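Local coordinates for glycosyl hydrolases family 31 family protein (Aspergillus niger, PDB 6DRU) that releases alpha-xylose from the non-reducing terminal glucose of xyloglucan oligosaccharides, as a fungal family 31 glycoside hydrolase, at residues A[186-191]-A[233-238]; A[579-584]-A[696-701]; A[525-530]-A[561-566]. All coordinates share one frame; numbering follows the deposited sequence.

Contact 1. Residues A[186-191]-A[233-238]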
loop_
_atom_site.group_PDB
_atom_site.type_symbol
_atom_site.label_atom_id
_atom_site.label_comp_id
_atom_site.label_asym_id
_atom_site.label_seq_id
_atom_site.Cartn_x
_atom_site.Cartn_y
_atom_site.Cartn_z
ATOM N N GLY A 186 38.906 8.216 -8.804
ATOM C CA GLY A 186 39.711 7.103 -8.354
ATOM C C GLY A 186 38.995 6.183 -7.389
ATOM O O GLY A 186 39.570 5.767 -6.379
ATOM N N TYR A 187 37.739 5.855 -7.682
ATOM C CA TYR A 187 37.028 4.891 -6.859
ATOM C C TYR A 187 35.915 4.251 -7.671
ATOM O O TYR A 187 35.417 4.831 -8.638
ATOM C CB TYR A 187 36.461 5.532 -5.585
ATOM C CG TYR A 187 35.278 6.449 -5.802
ATOM C CD1 TYR A 187 35.464 7.788 -6.122
ATOM C CD2 TYR A 187 33.975 5.981 -5.668
ATOM C CE1 TYR A 187 34.387 8.634 -6.312
ATOM C CE2 TYR A 187 32.891 6.819 -5.860
ATOM C CZ TYR A 187 33.104 8.145 -6.181
ATOM O OH TYR A 187 32.035 8.988 -6.372
ATOM N N ALA A 188 35.540 3.042 -7.265
ATOM C CA ALA A 188 34.420 2.321 -7.843
ATOM C C ALA A 188 33.393 2.042 -6.752
ATOM O O ALA A 188 33.707 2.051 -5.559
ATOM C CB ALA A 188 34.873 1.012 -8.503
ATOM N N PHE A 189 32.158 1.786 -7.178
ATOM C CA PHE A 189 31.028 1.673 -6.266
ATOM C C PHE A 189 30.088 0.588 -6.767
ATOM O O PHE A 189 29.779 0.535 -7.961
ATOM C CB PHE A 189 30.299 3.020 -6.154
ATOM C CG PHE A 189 29.234 3.065 -5.091
ATOM C CD1 PHE A 189 27.949 2.615 -5.354
ATOM C CD2 PHE A 189 29.510 3.585 -3.837
ATOM C CE1 PHE A 189 26.967 2.667 -4.383
ATOM C CE2 PHE A 189 28.530 3.642 -2.863
ATOM C CZ PHE A 189 27.258 3.181 -3.136
ATOM N N ILE A 190 29.639 -0.272 -5.855
ATOM C CA ILE A 190 28.723 -1.362 -6.172
ATOM C C ILE A 190 27.518 -1.256 -5.251
ATOM O O ILE A 190 27.657 -1.351 -4.028
ATOM C CB ILE A 190 29.388 -2.740 -6.019
ATOM C CG1 ILE A 190 30.637 -2.836 -6.892
ATOM C CG2 ILE A 190 28.403 -3.849 -6.372
ATOM C CD1 ILE A 190 31.396 -4.135 -6.722
ATOM N N TRP A 191 26.339 -1.060 -5.840
ATOM C CA TRP A 191 25.070 -1.065 -5.110
ATOM C C TRP A 191 24.557 -2.500 -5.128
ATOM O O TRP A 191 23.836 -2.917 -6.037
ATOM C CB TRP A 191 24.102 -0.075 -5.746
ATOM C CG TRP A 191 22.743 0.065 -5.114
ATOM C CD1 TRP A 191 21.566 -0.432 -5.594
ATOM C CD2 TRP A 191 22.413 0.786 -3.919
ATOM N NE1 TRP A 191 20.527 -0.080 -4.768
ATOM C CE2 TRP A 191 21.020 0.667 -3.731
ATOM C CE3 TRP A 191 23.158 1.511 -2.984
ATOM C CZ2 TRP A 191 20.360 1.243 -2.648
ATOM C CZ3 TRP A 191 22.499 2.084 -1.908
ATOM C CH2 TRP A 191 21.114 1.947 -1.751
ATOM N N GLN A 233 40.233 -4.587 -11.589
ATOM C CA GLN A 233 40.770 -5.732 -10.862
ATOM C C GLN A 233 40.035 -5.933 -9.543
ATOM O O GLN A 233 39.792 -7.071 -9.126
ATOM C CB GLN A 233 42.266 -5.546 -10.613
ATOM C CG GLN A 233 43.044 -6.845 -10.463
ATOM C CD GLN A 233 44.434 -6.624 -9.896
ATOM O OE1 GLN A 233 45.129 -5.684 -10.278
ATOM N NE2 GLN A 233 44.846 -7.496 -8.985
ATOM N N ARG A 234 39.669 -4.834 -8.877
ATOM C CA ARG A 234 38.950 -4.923 -7.611
ATOM C C ARG A 234 37.485 -5.290 -7.818
ATOM O O ARG A 234 36.928 -6.075 -7.042
ATOM C CB ARG A 234 39.064 -3.600 -6.856
ATOM C CG ARG A 234 40.492 -3.132 -6.626
ATOM C CD ARG A 234 41.150 -3.875 -5.478
ATOM N NE ARG A 234 42.494 -3.375 -5.205
ATOM C CZ ARG A 234 43.608 -3.936 -5.665
ATOM N NH1 ARG A 234 43.543 -5.021 -6.424
ATOM N NH2 ARG A 234 44.789 -3.413 -5.364
ATOM N N ILE A 235 36.850 -4.731 -8.851
ATOM C CA ILE A 235 35.446 -5.033 -9.119
ATOM C C ILE A 235 35.276 -6.513 -9.432
ATOM O O ILE A 235 34.365 -7.176 -8.921
ATOM C CB ILE A 235 34.914 -4.149 -10.262
ATOM C CG1 ILE A 235 34.875 -2.680 -9.837
ATOM C CG2 ILE A 235 33.533 -4.611 -10.703
ATOM C CD1 ILE A 235 34.603 -1.723 -10.979
ATOM N N SER A 236 36.155 -7.055 -10.278
ATOM C CA SER A 236 36.072 -8.467 -10.635
ATOM C C SER A 236 36.368 -9.365 -9.441
ATOM O O SER A 236 35.783 -10.447 -9.322
ATOM C CB SER A 236 37.029 -8.776 -11.785
ATOM O OG SER A 236 38.362 -8.430 -11.448
ATOM N N ALA A 237 37.269 -8.943 -8.551
ATOM C CA ALA A 237 37.513 -9.706 -7.333
ATOM C C ALA A 237 36.317 -9.679 -6.393
ATOM O O ALA A 237 36.172 -10.582 -5.564
ATOM C CB ALA A 237 38.751 -9.176 -6.613
ATOM N N LEU A 238 35.459 -8.666 -6.504
ATOM C CA LEU A 238 34.273 -8.579 -5.667
ATOM C C LEU A 238 33.088 -9.326 -6.261
ATOM O O LEU A 238 32.357 -10.001 -5.532
ATOM C CB LEU A 238 33.890 -7.114 -5.444
ATOM C CG LEU A 238 34.734 -6.331 -4.441
ATOM C CD1 LEU A 238 34.528 -4.839 -4.632
ATOM C CD2 LEU A 238 34.396 -6.745 -3.021
#
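The carbonyl oxygen of I235 is gripped twice within its helix. OG1 of T239 hydrogen-bonds to it, and the backbone N of L238 makes a weak bond to it at 3.0 Å. The same N-H makes a second weak bond, to R234 O. The touches between the two segments are all between hydrocarbon groups. I235 reaches A188 with the end of its longer branch. Its CG1 lies beside the backbone N and its outer chain is extended (chi2 170°), which carries CD1 to 3.7 Å from CB of A188. CG1 of I235 follows close behind, so the small methyl of A188 lies against two atoms of the isoleucine. Three residues further along the helix, L238 meets I190. CD1 of I190 and CD1 of L238 approach to 3.8 Å, with CB of L238 only slightly farther from the same methyl. The I190 and L238 side chains meet at a slant. A188 and I190 alternate with F189, as expected in a strand. Strand 187-191 belongs to the eight-stranded sheet of the N-terminal beta domain, and helix 228-239 covers the face bearing A188 and I190. F189 points away from the helix and meets the rings of F208, Y218 and F141. V180 of the adjoining strand 176-183 touches both I190 and I235, and V219 of strand 216-222 touches L238. R234 sets out toward the strand, but its end leads away, and its NE makes a salt bridge with D27.

Contact 2. Residues A[579-584]-A[696-701]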
loop_
_atom_site.group_PDB
_atom_site.type_symbol
_atom_site.label_atom_id
_atom_site.label_comp_id
_atom_site.label_asym_id
_atom_site.label_seq_id
_atom_site.Cartn_x
_atom_site.Cartn_y
_atom_site.Cartn_z
ATOM N N ALA A 579 27.934 -9.960 -55.340
ATOM C CA ALA A 579 29.158 -10.655 -55.723
ATOM C C ALA A 579 30.399 -9.842 -55.380
ATOM O O ALA A 579 31.434 -10.416 -55.022
ATOM C CB ALA A 579 29.132 -10.984 -57.215
ATOM N N SER A 580 30.317 -8.512 -55.480
ATOM C CA SER A 580 31.478 -7.676 -55.189
ATOM C C SER A 580 31.793 -7.636 -53.700
ATOM O O SER A 580 32.947 -7.410 -53.318
ATOM C CB SER A 580 31.249 -6.258 -55.713
ATOM O OG SER A 580 30.094 -5.678 -55.129
ATOM N N ASN A 581 30.790 -7.852 -52.849
ATOM C CA ASN A 581 30.980 -7.764 -51.407
ATOM C C ASN A 581 31.375 -9.087 -50.769
ATOM O O ASN A 581 31.915 -9.081 -49.656
ATOM C CB ASN A 581 29.706 -7.240 -50.739
ATOM C CG ASN A 581 29.496 -5.761 -50.976
ATOM O OD1 ASN A 581 30.432 -4.967 -50.885
ATOM N ND2 ASN A 581 28.262 -5.380 -51.286
ATOM N N THR A 582 31.112 -10.212 -51.434
ATOM C CA THR A 582 31.506 -11.514 -50.897
ATOM C C THR A 582 32.990 -11.603 -50.556
ATOM O O THR A 582 33.313 -12.064 -49.450
ATOM C CB THR A 582 31.100 -12.626 -51.876
ATOM O OG1 THR A 582 29.700 -12.528 -52.163
ATOM C CG2 THR A 582 31.393 -13.990 -51.275
ATOM N N PRO A 583 33.929 -11.191 -51.417
ATOM C CA PRO A 583 35.342 -11.255 -51.010
ATOM C C PRO A 583 35.675 -10.339 -49.844
ATOM O O PRO A 583 36.597 -10.642 -49.077
ATOM C CB PRO A 583 36.094 -10.846 -52.285
ATOM C CG PRO A 583 35.114 -10.039 -53.053
ATOM C CD PRO A 583 33.793 -10.687 -52.798
ATOM N N ILE A 584 34.955 -9.227 -49.687
ATOM C CA ILE A 584 35.199 -8.339 -48.555
ATOM C C ILE A 584 34.767 -9.005 -47.253
ATOM O O ILE A 584 35.487 -8.968 -46.247
ATOM C CB ILE A 584 34.479 -6.993 -48.759
ATOM C CG1 ILE A 584 34.770 -6.431 -50.149
ATOM C CG2 ILE A 584 34.903 -5.999 -47.693
ATOM C CD1 ILE A 584 34.111 -5.094 -50.407
ATOM N N ALA A 696 39.988 5.210 -45.845
ATOM C CA ALA A 696 38.981 4.259 -45.377
ATOM C C ALA A 696 38.054 3.892 -46.526
ATOM O O ALA A 696 36.912 4.366 -46.593
ATOM C CB ALA A 696 38.193 4.828 -44.197
ATOM N N PRO A 697 38.514 3.052 -47.461
ATOM C CA PRO A 697 37.590 2.511 -48.467
ATOM C C PRO A 697 36.614 1.534 -47.829
ATOM O O PRO A 697 36.711 1.262 -46.627
ATOM C CB PRO A 697 38.523 1.822 -49.470
ATOM C CG PRO A 697 39.717 1.449 -48.660
ATOM C CD PRO A 697 39.885 2.538 -47.637
ATOM N N LEU A 698 35.680 0.986 -48.610
ATOM C CA LEU A 698 34.640 0.155 -48.016
ATOM C C LEU A 698 35.194 -1.149 -47.458
ATOM O O LEU A 698 34.611 -1.707 -46.521
ATOM C CB LEU A 698 33.538 -0.126 -49.044
ATOM C CG LEU A 698 32.528 -1.233 -48.738
ATOM C CD1 LEU A 698 31.589 -0.791 -47.630
ATOM C CD2 LEU A 698 31.745 -1.607 -49.984
ATOM N N GLN A 699 36.323 -1.624 -47.978
ATOM C CA GLN A 699 36.906 -2.881 -47.536
ATOM C C GLN A 699 37.828 -2.727 -46.334
ATOM O O GLN A 699 38.269 -3.741 -45.781
ATOM C CB GLN A 699 37.688 -3.538 -48.679
ATOM C CG GLN A 699 37.214 -3.157 -50.073
ATOM C CD GLN A 699 37.837 -1.868 -50.571
ATOM O OE1 GLN A 699 38.932 -1.496 -50.152
ATOM N NE2 GLN A 699 37.140 -1.179 -51.468
ATOM N N HIS A 700 38.137 -1.501 -45.922
ATOM C CA HIS A 700 39.076 -1.244 -44.837
ATOM C C HIS A 700 38.366 -0.545 -43.687
ATOM O O HIS A 700 37.671 0.455 -43.897
ATOM C CB HIS A 700 40.255 -0.397 -45.327
ATOM C CG HIS A 700 41.138 -1.103 -46.309
ATOM N ND1 HIS A 700 41.139 -2.472 -46.459
ATOM C CD2 HIS A 700 42.043 -0.627 -47.198
ATOM C CE1 HIS A 700 42.010 -2.811 -47.393
ATOM N NE2 HIS A 700 42.571 -1.709 -47.858
ATOM N N ILE A 701 38.536 -1.071 -42.484
ATOM C CA ILE A 701 38.035 -0.442 -41.263
ATOM C C ILE A 701 39.206 0.240 -40.563
ATOM O O ILE A 701 40.253 -0.395 -40.378
ATOM C CB ILE A 701 37.352 -1.460 -40.328
ATOM C CG1 ILE A 701 36.916 -0.774 -39.032
ATOM C CG2 ILE A 701 38.247 -2.669 -40.061
ATOM C CD1 ILE A 701 36.172 -1.672 -38.093
#
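A type I beta turn, P697 to H700, packs L698 and Q699 against N581 and I584 at the start of helix 582-594. The turn lies in the C-terminal domain and the helix in the family 31 TIM-barrel domain, so the contact joins the two. I584 carries most of it. Its two branches lie along one side of Q699: CG2 lies 3.7 Å from CA of Q699, and CD1 lies 3.7 Å from CG of Q699. The Q699 chain bends at its second torsion (chi2 85°). This turns the amide away from the helix, and its OE1 lies 4.2 Å above the ring of H700, over the centre. H700 also stacks with W681. CD2 of L698 is the second point of touch. It reaches OD1 of N581 at 3.7 Å, with the two side chains at about a right angle, and CD1 of I584 at 4.2 Å. The amide nitrogen of N581, ND2, is hydrogen-bonded to Y577 O. V542 of helix 535-548 touches N581, I584 and L698 alike. One turn along helix 582-594, the hydroxyl of Y588 hydrogen-bonds to Q699 O. The touches between the two segments are mainly aliphatic and set no direction of their own; a directional bond to the turn comes from Y588, outside them.

Contact 3. Residues A[525-530]-A[561-566]. With MAN (alpha-D-mannopyranose), chain C; BMA (beta-D-mannopyranose), chain B; NAG (2-acetamido-2-deoxy-beta-D-glucopyranose), chain D; MAN (alpha-D-mannopyranose), chain E.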
loop_
_atom_site.group_PDB
_atom_site.type_symbol
_atom_site.label_atom_id
_atom_site.label_comp_id
_atom_site.label_asym_id
_atom_site.label_seq_id
_atom_site.Cartn_x
_atom_site.Cartn_y
_atom_site.Cartn_z
ATOM N N THR A 525 11.192 4.145 -41.668
ATOM C CA THR A 525 11.346 5.467 -42.263
ATOM C C THR A 525 12.518 5.555 -43.234
ATOM O O THR A 525 12.623 6.550 -43.960
ATOM C CB THR A 525 11.509 6.522 -41.166
ATOM O OG1 THR A 525 12.705 6.261 -40.422
ATOM C CG2 THR A 525 10.318 6.495 -40.225
ATOM N N VAL A 526 13.394 4.555 -43.261
ATOM C CA VAL A 526 14.518 4.493 -44.191
ATOM C C VAL A 526 14.225 3.371 -45.178
ATOM O O VAL A 526 14.224 2.191 -44.805
ATOM C CB VAL A 526 15.849 4.266 -43.461
ATOM C CG1 VAL A 526 17.006 4.378 -44.429
ATOM C CG2 VAL A 526 16.005 5.266 -42.327
ATOM N N TRP A 527 13.981 3.734 -46.441
ATOM C CA TRP A 527 13.421 2.778 -47.395
ATOM C C TRP A 527 14.345 1.585 -47.613
ATOM O O TRP A 527 13.876 0.453 -47.786
ATOM C CB TRP A 527 13.119 3.472 -48.725
ATOM C CG TRP A 527 14.338 3.906 -49.491
ATOM C CD1 TRP A 527 14.954 5.122 -49.431
ATOM C CD2 TRP A 527 15.085 3.124 -50.431
ATOM N NE1 TRP A 527 16.038 5.145 -50.274
ATOM C CE2 TRP A 527 16.141 3.931 -50.900
ATOM C CE3 TRP A 527 14.966 1.820 -50.922
ATOM C CZ2 TRP A 527 17.070 3.477 -51.834
ATOM C CZ3 TRP A 527 15.889 1.370 -51.849
ATOM C CH2 TRP A 527 16.928 2.197 -52.296
ATOM N N TRP A 528 15.657 1.809 -47.601
ATOM C CA TRP A 528 16.622 0.754 -47.883
ATOM C C TRP A 528 17.032 -0.036 -46.648
ATOM O O TRP A 528 17.809 -0.989 -46.775
ATOM C CB TRP A 528 17.873 1.341 -48.549
ATOM C CG TRP A 528 18.515 2.451 -47.769
ATOM C CD1 TRP A 528 18.358 3.790 -47.974
ATOM C CD2 TRP A 528 19.409 2.319 -46.657
ATOM N NE1 TRP A 528 19.103 4.500 -47.064
ATOM C CE2 TRP A 528 19.757 3.619 -46.244
ATOM C CE3 TRP A 528 19.952 1.227 -45.972
ATOM C CZ2 TRP A 528 20.619 3.859 -45.175
ATOM C CZ3 TRP A 528 20.808 1.466 -44.912
ATOM C CH2 TRP A 528 21.133 2.771 -44.524
ATOM N N SER A 529 16.540 0.334 -45.468
ATOM C CA SER A 529 16.999 -0.274 -44.225
ATOM C C SER A 529 16.786 -1.782 -44.237
ATOM O O SER A 529 15.666 -2.262 -44.437
ATOM C CB SER A 529 16.268 0.355 -43.038
ATOM O OG SER A 529 16.663 -0.244 -41.816
ATOM N N GLY A 530 17.872 -2.524 -44.029
ATOM C CA GLY A 530 17.821 -3.965 -43.916
ATOM C C GLY A 530 17.665 -4.725 -45.213
ATOM O O GLY A 530 17.598 -5.961 -45.178
ATOM N N THR A 561 15.309 -7.765 -44.970
ATOM C CA THR A 561 14.361 -7.746 -46.072
ATOM C C THR A 561 15.138 -7.844 -47.381
ATOM O O THR A 561 16.359 -7.672 -47.416
ATOM C CB THR A 561 13.479 -6.488 -46.032
ATOM O OG1 THR A 561 12.611 -6.471 -47.172
ATOM C CG2 THR A 561 14.322 -5.228 -46.009
ATOM N N CYS A 562 14.429 -8.141 -48.466
ATOM C CA CYS A 562 15.100 -8.428 -49.726
ATOM C C CYS A 562 14.096 -8.352 -50.868
ATOM O O CYS A 562 12.882 -8.334 -50.657
ATOM C CB CYS A 562 15.785 -9.800 -49.688
ATOM S SG CYS A 562 14.687 -11.216 -49.379
ATOM N N TYR A 563 14.631 -8.294 -52.089
ATOM C CA TYR A 563 13.821 -8.345 -53.299
ATOM C C TYR A 563 13.658 -9.756 -53.847
ATOM O O TYR A 563 12.678 -10.019 -54.554
ATOM C CB TYR A 563 14.438 -7.463 -54.390
ATOM C CG TYR A 563 14.400 -5.977 -54.106
ATOM C CD1 TYR A 563 13.355 -5.407 -53.391
ATOM C CD2 TYR A 563 15.415 -5.142 -54.560
ATOM C CE1 TYR A 563 13.322 -4.043 -53.136
ATOM C CE2 TYR A 563 15.392 -3.781 -54.309
ATOM C CZ TYR A 563 14.346 -3.237 -53.598
ATOM O OH TYR A 563 14.324 -1.881 -53.350
ATOM N N PHE A 564 14.588 -10.661 -53.543
ATOM C CA PHE A 564 14.536 -12.040 -54.011
ATOM C C PHE A 564 14.766 -12.969 -52.829
ATOM O O PHE A 564 15.751 -12.818 -52.101
ATOM C CB PHE A 564 15.576 -12.291 -55.106
ATOM C CG PHE A 564 15.665 -11.184 -56.116
ATOM C CD1 PHE A 564 14.628 -10.955 -57.006
ATOM C CD2 PHE A 564 16.781 -10.367 -56.171
ATOM C CE1 PHE A 564 14.704 -9.932 -57.933
ATOM C CE2 PHE A 564 16.863 -9.343 -57.097
ATOM C CZ PHE A 564 15.824 -9.127 -57.979
ATOM N N GLN A 565 13.863 -13.932 -52.652
ATOM C CA GLN A 565 13.862 -14.809 -51.490
ATOM C C GLN A 565 13.806 -16.264 -51.930
ATOM O O GLN A 565 13.043 -16.620 -52.832
ATOM C CB GLN A 565 12.675 -14.493 -50.579
ATOM C CG GLN A 565 12.857 -14.902 -49.135
ATOM C CD GLN A 565 11.689 -14.471 -48.275
ATOM O OE1 GLN A 565 11.167 -13.368 -48.428
ATOM N NE2 GLN A 565 11.271 -15.342 -47.364
ATOM N N ASP A 566 14.616 -17.105 -51.281
ATOM C CA ASP A 566 14.671 -18.532 -51.579
ATOM C C ASP A 566 14.645 -19.369 -50.303
ATOM O O ASP A 566 15.143 -20.498 -50.281
ATOM C CB ASP A 566 15.909 -18.869 -52.410
ATOM C CG ASP A 566 17.200 -18.415 -51.750
ATOM O OD1 ASP A 566 17.135 -17.734 -50.705
ATOM O OD2 ASP A 566 18.285 -18.742 -52.279
HETATM C C1 MAN C . 9.850 -16.538 -55.472
HETATM C C2 MAN C . 10.383 -15.495 -56.428
HETATM C C3 MAN C . 11.202 -14.487 -55.652
HETATM C C4 MAN C . 10.387 -13.954 -54.495
HETATM C C5 MAN C . 9.820 -15.106 -53.690
HETATM C C6 MAN C . 8.974 -14.560 -52.561
HETATM O O2 MAN C . 9.311 -14.841 -57.065
HETATM O O3 MAN C . 11.573 -13.422 -56.497
HETATM O O4 MAN C . 11.211 -13.165 -53.670
HETATM O O5 MAN C . 9.022 -15.919 -54.517
HETATM O O6 MAN C . 8.554 -15.614 -51.723
HETATM C C1 BMA B . 11.556 -20.892 -53.811
HETATM C C2 BMA B . 11.691 -19.379 -54.020
HETATM C C3 BMA B . 10.693 -18.930 -55.084
HETATM C C4 BMA B . 10.803 -19.795 -56.350
HETATM C C5 BMA B . 10.686 -21.284 -55.990
HETATM C C6 BMA B . 10.884 -22.203 -57.182
HETATM O O2 BMA B . 12.986 -19.071 -54.514
HETATM O O3 BMA B . 10.857 -17.555 -55.410
HETATM O O4 BMA B . 9.772 -19.448 -57.260
HETATM O O5 BMA B . 11.697 -21.598 -55.024
HETATM O O6 BMA B . 12.276 -22.287 -57.459
HETATM C C1 NAG D . 13.058 -24.064 -50.149
HETATM C C2 NAG D . 13.446 -24.284 -51.596
HETATM C C3 NAG D . 13.469 -23.032 -52.397
HETATM C C4 NAG D . 12.269 -22.151 -52.113
HETATM C C5 NAG D . 12.090 -21.983 -50.620
HETATM C C6 NAG D . 10.879 -21.128 -50.316
HETATM C C7 NAG D . 14.849 -26.297 -51.768
HETATM C C8 NAG D . 16.216 -26.944 -51.790
HETATM N N2 NAG D . 14.730 -24.892 -51.623
HETATM O O3 NAG D . 13.541 -23.372 -53.764
HETATM O O4 NAG D . 12.464 -20.890 -52.709
HETATM O O5 NAG D . 11.915 -23.256 -50.059
HETATM O O6 NAG D . 9.710 -21.885 -50.530
HETATM O O7 NAG D . 13.849 -26.980 -51.872
HETATM C C1 MAN E . 16.099 10.545 -38.968
HETATM C C2 MAN E . 14.698 10.176 -39.401
HETATM C C3 MAN E . 14.229 8.971 -38.613
HETATM C C4 MAN E . 15.253 7.866 -38.742
HETATM C C5 MAN E . 16.603 8.410 -38.322
HETATM C C6 MAN E . 17.650 7.321 -38.386
HETATM O O2 MAN E . 14.711 9.858 -40.771
HETATM O O3 MAN E . 12.985 8.534 -39.106
HETATM O O4 MAN E . 14.891 6.782 -37.918
HETATM O O5 MAN E . 16.972 9.462 -39.182
HETATM O O6 MAN E . 18.812 7.756 -37.713
#
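The first torsion of T561 (chi1 177°) sets OG1 opposite the backbone N and turns CG2 toward the other loop. There CG2 lies 3.5 Å from G530 O and 3.6 Å from S529 O. In W527 the first torsion (chi1 69°) places CG between the backbone N and the carbonyl carbon, and the end of the ring comes to Y563. The hydroxyl OH of Y563 lies near the plane of the indole, 3.9 Å from CZ3 of W527, and the two side chains cross at about a right angle. T561 N donates to G530 O at 2.9 Å, with an N-H...O angle of 159°. The donor stands above the carbonyl plane of G530. G530 has a positive phi, which suits glycine, and it follows a type I turn from V526 to S529. Both loops also carry sugar contacts. O3 of a mannose (chain E) donates to OG1 of T525 at 2.6 Å, and that hydroxyl is also bonded to D523. In the other loop Q565 N donates to O4 of the chain C mannose at 2.9 Å. O2 of the beta-mannose donates to Q565 O at 3.0 Å. These sugars belong to glycans attached to the protein, not to the substrate pocket. The 561-566 loop is further tied by the C562–C570 disulfide and by D533, whose OD2 accepts from the backbone N of Y563 and of F564. The loops follow strands 513-514 and 554-555, the last two strands of the TIM barrel in chain order. W528 turns away from the contact to pack on E536, Y537 and L540 of helix 535-548, while the 561-566 loop runs on toward helix 582-594.

Contact 1 is the buried one, and its four touching residues are all aliphatic. Contacts 2 and 3 are partly buried and lie on the other side of the chain's centre. Contact 1 seats a helix on a sheet of the N-terminal domain. Contact 2 joins the barrel domain to the C-terminal domain, while contact 3 stays between two barrel loops. Contacts 2 and 3 have centres about 20 Å apart and share one neighbour, helix 535-548, which touches both. Of the three, contact 3 alone has a backbone hydrogen bond between its segments and bound sugars.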